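Local coordinates for NAD(P)-dependent oxidoreductase (Pseudomonas putida, PDB 7A3W), which probably uses NADPH to reduce imines, and serves as a multifunctional biocatalyst for conjugate reduction and reductive amination, at residues G93-N98 with L120-G125; S10-G15 with N63-I68. One frame throughout, in Å; residues are numbered along the deposited sequence.

From the N terminus, strand 10-14 comes first and leads into the glycine-rich turn at the cofactor. The chain then runs through helix 18-29 and strand 33-37 before helix 58-64 delivers it to strand 67-70, where interaction 2 closes a loop of 47 residues by laying 63-68 beside 10-15. Interaction 1 follows in series, neither nested in the first nor crossing it: 93-98 pairs with 120-125, closing a loop of 21 residues that holds helix 104-116. The two contacts meet in the same sheet, because strands 67-70 and 95-98 are neighbours; Thr-95 N lies 2.8 Å from Asn-66 O, a probable hydrogen bond. With that pairing they join four adjacent strands of the NADPH-binding Rossmann domain, 10-14, 67-70, 95-98, 120-126.

Interaction 1: G93-N98 with L120-G125; sequences GKTIVN and LYVDAG
Tyr-121 reaches across to Ile-96 and Asn-98 from the neighbouring parallel strand. From its CB, chi1 of -174° sets CG anti to the backbone N; the ring lies on the face shared with Ile-96 and Asn-98 and crosses both side chains obliquely. CD1 meets Ile-96 CG2 at 3.9 Å, and CE1 comes to 3.7 Å from Asn-98 CB, which CZ also meets. At the tip, OH accepts a hydrogen bond from Asn-98 ND2 (3.0 Å), somewhat bent at 142°, with the hydroxyl tilted from the amide plane. Amide and ring planes stand 67° apart. The same OH donates a short but weak bond to Asp-123 OD1, whose stronger partner is the ammonium of Lys-75, while Asn-98 OD1 takes the backbone N of Ser-100; the amide is thus held at both ends. A phenylalanine in place of Tyr-121 would probably leave Asn-98 ND2 without this acceptor and Asp-123 OD1 without one of its donors.

Strands 95-98 and 120-126 are joined by helix 104-116 in a beta-alpha-beta unit of the Rossmann fold, and that helix covers the tyrosine with Ile-110 and Ala-111. Between the strands the backbone ladder starts with Leu-120 N to Lys-94 O and continues through Ile-96 N to Leu-120 O, Val-122 N to Ile-96 O (2.9 Å) and Asn-98 N to Val-122 O. The last rung, Ala-124 N to Asn-98 O, is less straight, with the donor above the carbonyl plane. On the other face Thr-95 CG2 touches Val-122 CG2 at 4.0 Å. Val-97 lies alongside Val-122, pointing the same way, and its CG1 meets Ala-124 CB at 3.9 Å. Tyr-142 of the antiparallel strand 140-144 packs against Val-97, Val-122 and Ala-124.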
ATOM      1  N   GLY B  93     -10.494  -7.725  39.672  1.00 21.66           N
ATOM      2  CA  GLY B  93     -11.263  -6.548  39.238  1.00 21.31           C
ATOM      3  C   GLY B  93     -10.470  -5.662  38.283  1.00 20.99           C
ATOM      4  O   GLY B  93     -11.006  -4.628  37.857  1.00 19.73           O
ATOM      5  N   LYS B  94      -9.225  -6.014  37.968  1.00 19.49           N
ATOM      6  CA  LYS B  94      -8.337  -5.152  37.148  1.00 17.82           C
ATOM      7  C   LYS B  94      -8.199  -5.744  35.745  1.00 17.66           C
ATOM      8  O   LYS B  94      -7.986  -6.975  35.616  1.00 20.83           O
ATOM      9  CB  LYS B  94      -6.948  -5.007  37.765  1.00 17.72           C
ATOM     10  CG  LYS B  94      -6.870  -4.397  39.150  1.00 18.17           C
ATOM     11  CD  LYS B  94      -5.430  -4.234  39.613  1.00 17.87           C
ATOM     12  CE  LYS B  94      -5.259  -3.713  41.018  1.00 18.72           C
ATOM     13  NZ  LYS B  94      -5.928  -2.402  41.220  1.00 18.99           N
ATOM     14  N   THR B  95      -8.239  -4.888  34.730  1.00 17.71           N
ATOM     15  CA  THR B  95      -8.074  -5.270  33.313  1.00 16.75           C
ATOM     16  C   THR B  95      -6.713  -4.765  32.856  1.00 17.29           C
ATOM     17  O   THR B  95      -6.469  -3.556  32.918  1.00 17.33           O
ATOM     18  CB  THR B  95      -9.199  -4.732  32.435  1.00 17.38           C
ATOM     19  OG1 THR B  95     -10.375  -5.383  32.908  1.00 19.00           O
ATOM     20  CG2 THR B  95      -9.007  -4.999  30.962  1.00 18.55           C
ATOM     21  N   ILE B  96      -5.859  -5.692  32.473  1.00 16.39           N
ATOM     22  CA  ILE B  96      -4.575  -5.379  31.801  1.00 16.80           C
ATOM     23  C   ILE B  96      -4.820  -5.368  30.288  1.00 14.83           C
ATOM     24  O   ILE B  96      -5.280  -6.370  29.767  1.00 16.30           O
ATOM     25  CB  ILE B  96      -3.523  -6.423  32.196  1.00 19.94           C
ATOM     26  CG1 ILE B  96      -3.198  -6.333  33.684  1.00 23.57           C
ATOM     27  CG2 ILE B  96      -2.289  -6.287  31.331  1.00 21.47           C
ATOM     28  CD1 ILE B  96      -2.199  -5.279  34.004  1.00 29.39           C
ATOM     29  N   VAL B  97      -4.478  -4.266  29.623  1.00 15.15           N
ATOM     30  CA  VAL B  97      -4.547  -4.094  28.149  1.00 16.47           C
ATOM     31  C   VAL B  97      -3.123  -3.886  27.656  1.00 15.70           C
ATOM     32  O   VAL B  97      -2.552  -2.846  27.917  1.00 14.99           O
ATOM     33  CB  VAL B  97      -5.448  -2.932  27.725  1.00 17.41           C
ATOM     34  CG1 VAL B  97      -5.556  -2.864  26.213  1.00 17.09           C
ATOM     35  CG2 VAL B  97      -6.833  -3.063  28.335  1.00 17.96           C
ATOM     36  N   ASN B  98      -2.592  -4.886  26.962  1.00 15.95           N
ATOM     37  CA  ASN B  98      -1.192  -4.882  26.503  1.00 16.47           C
ATOM     38  C   ASN B  98      -1.140  -4.399  25.052  1.00 16.58           C
ATOM     39  O   ASN B  98      -1.459  -5.198  24.143  1.00 16.19           O
ATOM     40  CB  ASN B  98      -0.662  -6.291  26.688  1.00 17.64           C
ATOM     41  CG  ASN B  98       0.794  -6.418  26.346  1.00 19.41           C
ATOM     42  OD1 ASN B  98       1.425  -5.452  25.916  1.00 19.30           O
ATOM     43  ND2 ASN B  98       1.284  -7.649  26.474  1.00 21.65           N
ATOM     44  N   LEU B 120      -7.707  -9.695  34.645  1.00 20.84           N
ATOM     45  CA  LEU B 120      -8.395  -9.897  33.349  1.00 20.56           C
ATOM     46  C   LEU B 120      -7.462  -9.353  32.274  1.00 19.25           C
ATOM     47  O   LEU B 120      -6.867  -8.286  32.516  1.00 20.22           O
ATOM     48  CB  LEU B 120      -9.698  -9.099  33.330  1.00 23.16           C
ATOM     49  CG  LEU B 120     -10.956  -9.694  33.965  1.00 26.73           C
ATOM     50  CD1 LEU B 120     -10.686 -10.862  34.878  1.00 26.30           C
ATOM     51  CD2 LEU B 120     -11.720  -8.601  34.687  1.00 27.33           C
ATOM     52  N   TYR B 121      -7.351 -10.024  31.131  1.00 17.57           N
ATOM     53  CA  TYR B 121      -6.332  -9.707  30.105  1.00 17.20           C
ATOM     54  C   TYR B 121      -6.976  -9.460  28.747  1.00 17.50           C
ATOM     55  O   TYR B 121      -7.795 -10.284  28.238  1.00 17.38           O
ATOM     56  CB  TYR B 121      -5.311 -10.836  29.990  1.00 18.65           C
ATOM     57  CG  TYR B 121      -4.181 -10.491  29.064  1.00 17.87           C
ATOM     58  CD1 TYR B 121      -3.283  -9.483  29.371  1.00 20.63           C
ATOM     59  CD2 TYR B 121      -4.056 -11.107  27.832  1.00 21.21           C
ATOM     60  CE1 TYR B 121      -2.250  -9.142  28.505  1.00 20.29           C
ATOM     61  CE2 TYR B 121      -3.043 -10.769  26.947  1.00 21.53           C
ATOM     62  CZ  TYR B 121      -2.127  -9.797  27.288  1.00 20.06           C
ATOM     63  OH  TYR B 121      -1.118  -9.513  26.407  1.00 22.23           O
ATOM     64  N   VAL B 122      -6.581  -8.338  28.142  1.00 16.62           N
ATOM     65  CA  VAL B 122      -6.939  -7.963  26.758  1.00 15.70           C
ATOM     66  C   VAL B 122      -5.629  -7.639  26.044  1.00 15.89           C
ATOM     67  O   VAL B 122      -4.868  -6.815  26.552  1.00 15.07           O
ATOM     68  CB  VAL B 122      -7.927  -6.784  26.748  1.00 16.73           C
ATOM     69  CG1 VAL B 122      -8.341  -6.421  25.339  1.00 17.68           C
ATOM     70  CG2 VAL B 122      -9.138  -7.106  27.595  1.00 17.55           C
ATOM     71  N   ASP B 123      -5.395  -8.285  24.906  1.00 17.01           N
ATOM     72  CA  ASP B 123      -4.229  -7.983  24.048  1.00 16.50           C
ATOM     73  C   ASP B 123      -4.676  -6.966  23.000  1.00 16.78           C
ATOM     74  O   ASP B 123      -5.871  -6.948  22.635  1.00 16.89           O
ATOM     75  CB  ASP B 123      -3.647  -9.262  23.459  1.00 16.98           C
ATOM     76  CG  ASP B 123      -2.200  -9.021  23.071  1.00 16.29           C
ATOM     77  OD1 ASP B 123      -1.437  -8.720  23.990  1.00 16.53           O
ATOM     78  OD2 ASP B 123      -1.879  -9.086  21.865  1.00 19.06           O
ATOM     79  N   ALA B 124      -3.791  -6.071  22.569  1.00 15.85           N
ATOM     80  CA  ALA B 124      -4.211  -4.933  21.728  1.00 15.57           C
ATOM     81  C   ALA B 124      -3.080  -4.548  20.773  1.00 17.21           C
ATOM     82  O   ALA B 124      -1.921  -5.015  20.923  1.00 17.73           O
ATOM     83  CB  ALA B 124      -4.686  -3.781  22.572  1.00 15.11           C
ATOM     84  N   GLY B 125      -3.443  -3.850  19.720  1.00 17.17           N
ATOM     85  CA  GLY B 125      -2.484  -3.430  18.690  1.00 16.21           C
ATOM     86  C   GLY B 125      -2.905  -2.076  18.169  1.00 15.48           C
ATOM     87  O   GLY B 125      -4.074  -1.943  17.748  1.00 16.30           O
TER

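Interaction 2: S10-G15 with N63-I68; sequences SVSVLG and NASNLI
Ser-65 OG sits between the hydroxyls of Ser-10 and Ser-12, 2.7 Å from Ser-10 OG and equally 2.7 Å from Ser-12 OG. The bond to Ser-10 could run in either direction. Ser-10 OG comes to this meeting point by standing anti to its backbone N (chi1 178°). Ser-12 OG is also bonded to the carbonyl O of Ala-61, so helix 58-64 and the turn after it are tied to strand 10-14. Two waters extend the polar edge: both donate to Ser-10 O, one accepting from Asn-66 N and the other donating to Asn-66 OD1 (2.6 Å).

In this Rossmann fold, strand 10-14 leads to Gly-15, which touches the bound NADPH and begins a sequence consistent with the GxGxxG dinucleotide-binding turn. The parallel pairing with strand 67-70 includes Ser-12 N to Leu-67 O (2.9 Å), nearly straight at 175°, and goes on from Ser-12 to the backbone of Ile-69. Val-11 and Leu-67 lie side by side, CG1 to CD2 4.0 Å, beside Thr-155 of helix 146-157. On the serine face, Ile-68 CD1 packs on Ser-12 CB and its CG2 meets Leu-14 CD1 at 3.6 Å.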
ATOM      1  N   SER B  10      -9.981   5.950  37.390  1.00 27.48           N
ATOM      2  CA  SER B  10      -8.504   6.014  37.263  1.00 26.55           C
ATOM      3  C   SER B  10      -8.055   5.045  36.172  1.00 23.40           C
ATOM      4  O   SER B  10      -8.647   3.944  36.057  1.00 21.48           O
ATOM      5  CB  SER B  10      -7.801   5.739  38.565  1.00 28.74           C
ATOM      6  OG  SER B  10      -6.375   5.758  38.377  1.00 31.77           O
ATOM      7  N   VAL B  11      -7.047   5.453  35.396  1.00 20.94           N
ATOM      8  CA  VAL B  11      -6.371   4.566  34.417  1.00 18.65           C
ATOM      9  C   VAL B  11      -4.881   4.629  34.710  1.00 17.05           C
ATOM     10  O   VAL B  11      -4.424   5.697  35.022  1.00 19.08           O
ATOM     11  CB  VAL B  11      -6.675   4.986  32.980  1.00 18.00           C
ATOM     12  CG1 VAL B  11      -6.057   4.012  32.001  1.00 19.00           C
ATOM     13  CG2 VAL B  11      -8.176   5.107  32.767  1.00 21.29           C
ATOM     14  N   SER B  12      -4.178   3.518  34.565  1.00 16.12           N
ATOM     15  CA  SER B  12      -2.705   3.476  34.682  1.00 17.04           C
ATOM     16  C   SER B  12      -2.112   3.203  33.291  1.00 17.82           C
ATOM     17  O   SER B  12      -2.733   2.475  32.503  1.00 17.49           O
ATOM     18  CB  SER B  12      -2.252   2.474  35.703  1.00 17.23           C
ATOM     19  OG  SER B  12      -2.681   2.825  37.022  1.00 16.69           O
ATOM     20  N   VAL B  13      -1.005   3.867  32.978  1.00 17.40           N
ATOM     21  CA  VAL B  13      -0.231   3.676  31.722  1.00 16.00           C
ATOM     22  C   VAL B  13       1.189   3.337  32.152  1.00 15.80           C
ATOM     23  O   VAL B  13       1.776   4.111  32.913  1.00 17.01           O
ATOM     24  CB  VAL B  13      -0.296   4.920  30.815  1.00 16.22           C
ATOM     25  CG1 VAL B  13       0.604   4.788  29.589  1.00 17.30           C
ATOM     26  CG2 VAL B  13      -1.743   5.249  30.416  1.00 17.05           C
ATOM     27  N   LEU B  14       1.689   2.195  31.705  1.00 15.74           N
ATOM     28  CA  LEU B  14       3.068   1.736  31.992  1.00 16.75           C
ATOM     29  C   LEU B  14       3.825   1.759  30.662  1.00 16.17           C
ATOM     30  O   LEU B  14       3.442   1.056  29.744  1.00 15.61           O
ATOM     31  CB  LEU B  14       3.036   0.329  32.589  1.00 18.48           C
ATOM     32  CG  LEU B  14       2.605   0.216  34.049  1.00 18.94           C
ATOM     33  CD1 LEU B  14       1.137   0.552  34.229  1.00 19.32           C
ATOM     34  CD2 LEU B  14       2.894  -1.191  34.566  1.00 21.00           C
ATOM     35  N   GLY B  15       4.857   2.588  30.578  1.00 16.81           N
ATOM     36  CA  GLY B  15       5.646   2.834  29.363  1.00 16.60           C
ATOM     37  C   GLY B  15       5.293   4.201  28.843  1.00 18.30           C
ATOM     38  O   GLY B  15       4.133   4.392  28.395  1.00 18.95           O
ATOM     39  N   ASN B  63      -1.687  -1.135  41.234  1.00 23.04           N
ATOM     40  CA  ASN B  63      -2.580  -1.014  42.417  1.00 24.86           C
ATOM     41  C   ASN B  63      -3.502   0.195  42.269  1.00 22.94           C
ATOM     42  O   ASN B  63      -4.661   0.140  42.780  1.00 23.77           O
ATOM     43  CB  ASN B  63      -1.761  -1.001  43.702  1.00 25.86           C
ATOM     44  CG  ASN B  63      -1.253  -2.383  44.041  1.00 30.99           C
ATOM     45  OD1 ASN B  63      -1.866  -3.380  43.656  1.00 32.62           O
ATOM     46  ND2 ASN B  63      -0.156  -2.454  44.779  1.00 30.80           N
ATOM     47  N   ALA B  64      -3.083   1.213  41.519  1.00 22.26           N
ATOM     48  CA  ALA B  64      -3.752   2.535  41.514  1.00 21.59           C
ATOM     49  C   ALA B  64      -5.070   2.503  40.727  1.00 21.90           C
ATOM     50  O   ALA B  64      -5.913   3.382  40.953  1.00 21.47           O
ATOM     51  CB  ALA B  64      -2.804   3.555  40.940  1.00 23.80           C
ATOM     52  N   SER B  65      -5.242   1.570  39.788  1.00 21.66           N
ATOM     53  CA  SER B  65      -6.343   1.625  38.789  1.00 20.54           C
ATOM     54  C   SER B  65      -6.932   0.235  38.542  1.00 20.75           C
ATOM     55  O   SER B  65      -6.216  -0.771  38.731  1.00 20.07           O
ATOM     56  CB  SER B  65      -5.853   2.247  37.489  1.00 19.67           C
ATOM     57  OG  SER B  65      -5.185   3.464  37.734  1.00 18.94           O
ATOM     58  N   ASN B  66      -8.165   0.196  38.027  1.00 20.24           N
ATOM     59  CA  ASN B  66      -8.777  -1.079  37.553  1.00 21.95           C
ATOM     60  C   ASN B  66      -8.580  -1.223  36.029  1.00 20.19           C
ATOM     61  O   ASN B  66      -8.971  -2.264  35.511  1.00 20.38           O
ATOM     62  CB  ASN B  66     -10.254  -1.189  37.953  1.00 24.07           C
ATOM     63  CG  ASN B  66     -11.176  -0.333  37.110  1.00 28.91           C
ATOM     64  OD1 ASN B  66     -10.727   0.508  36.332  1.00 32.02           O
ATOM     65  ND2 ASN B  66     -12.476  -0.565  37.224  1.00 32.28           N
ATOM     66  N   LEU B  67      -7.982  -0.242  35.339  1.00 17.92           N
ATOM     67  CA  LEU B  67      -7.603  -0.368  33.905  1.00 18.49           C
ATOM     68  C   LEU B  67      -6.121  -0.009  33.738  1.00 16.81           C
ATOM     69  O   LEU B  67      -5.739   1.125  34.026  1.00 17.11           O
ATOM     70  CB  LEU B  67      -8.475   0.547  33.042  1.00 17.41           C
ATOM     71  CG  LEU B  67      -8.128   0.557  31.554  1.00 18.35           C
ATOM     72  CD1 LEU B  67      -8.220  -0.833  30.964  1.00 19.02           C
ATOM     73  CD2 LEU B  67      -9.018   1.538  30.803  1.00 20.08           C
ATOM     74  N   ILE B  68      -5.320  -0.986  33.349  1.00 17.40           N
ATOM     75  CA  ILE B  68      -3.843  -0.888  33.282  1.00 17.62           C
ATOM     76  C   ILE B  68      -3.425  -1.067  31.819  1.00 15.87           C
ATOM     77  O   ILE B  68      -3.497  -2.204  31.296  1.00 16.48           O
ATOM     78  CB  ILE B  68      -3.179  -1.959  34.155  1.00 17.90           C
ATOM     79  CG1 ILE B  68      -3.789  -2.126  35.553  1.00 19.74           C
ATOM     80  CG2 ILE B  68      -1.678  -1.704  34.175  1.00 18.49           C
ATOM     81  CD1 ILE B  68      -3.908  -0.852  36.370  1.00 19.36           C
TER
HETATM   82  O   HOH W   1      -9.631   2.755  38.216  1.00 19.81           O
HETATM   83  O   HOH W   2     -10.936   2.709  34.944  1.00 26.22           O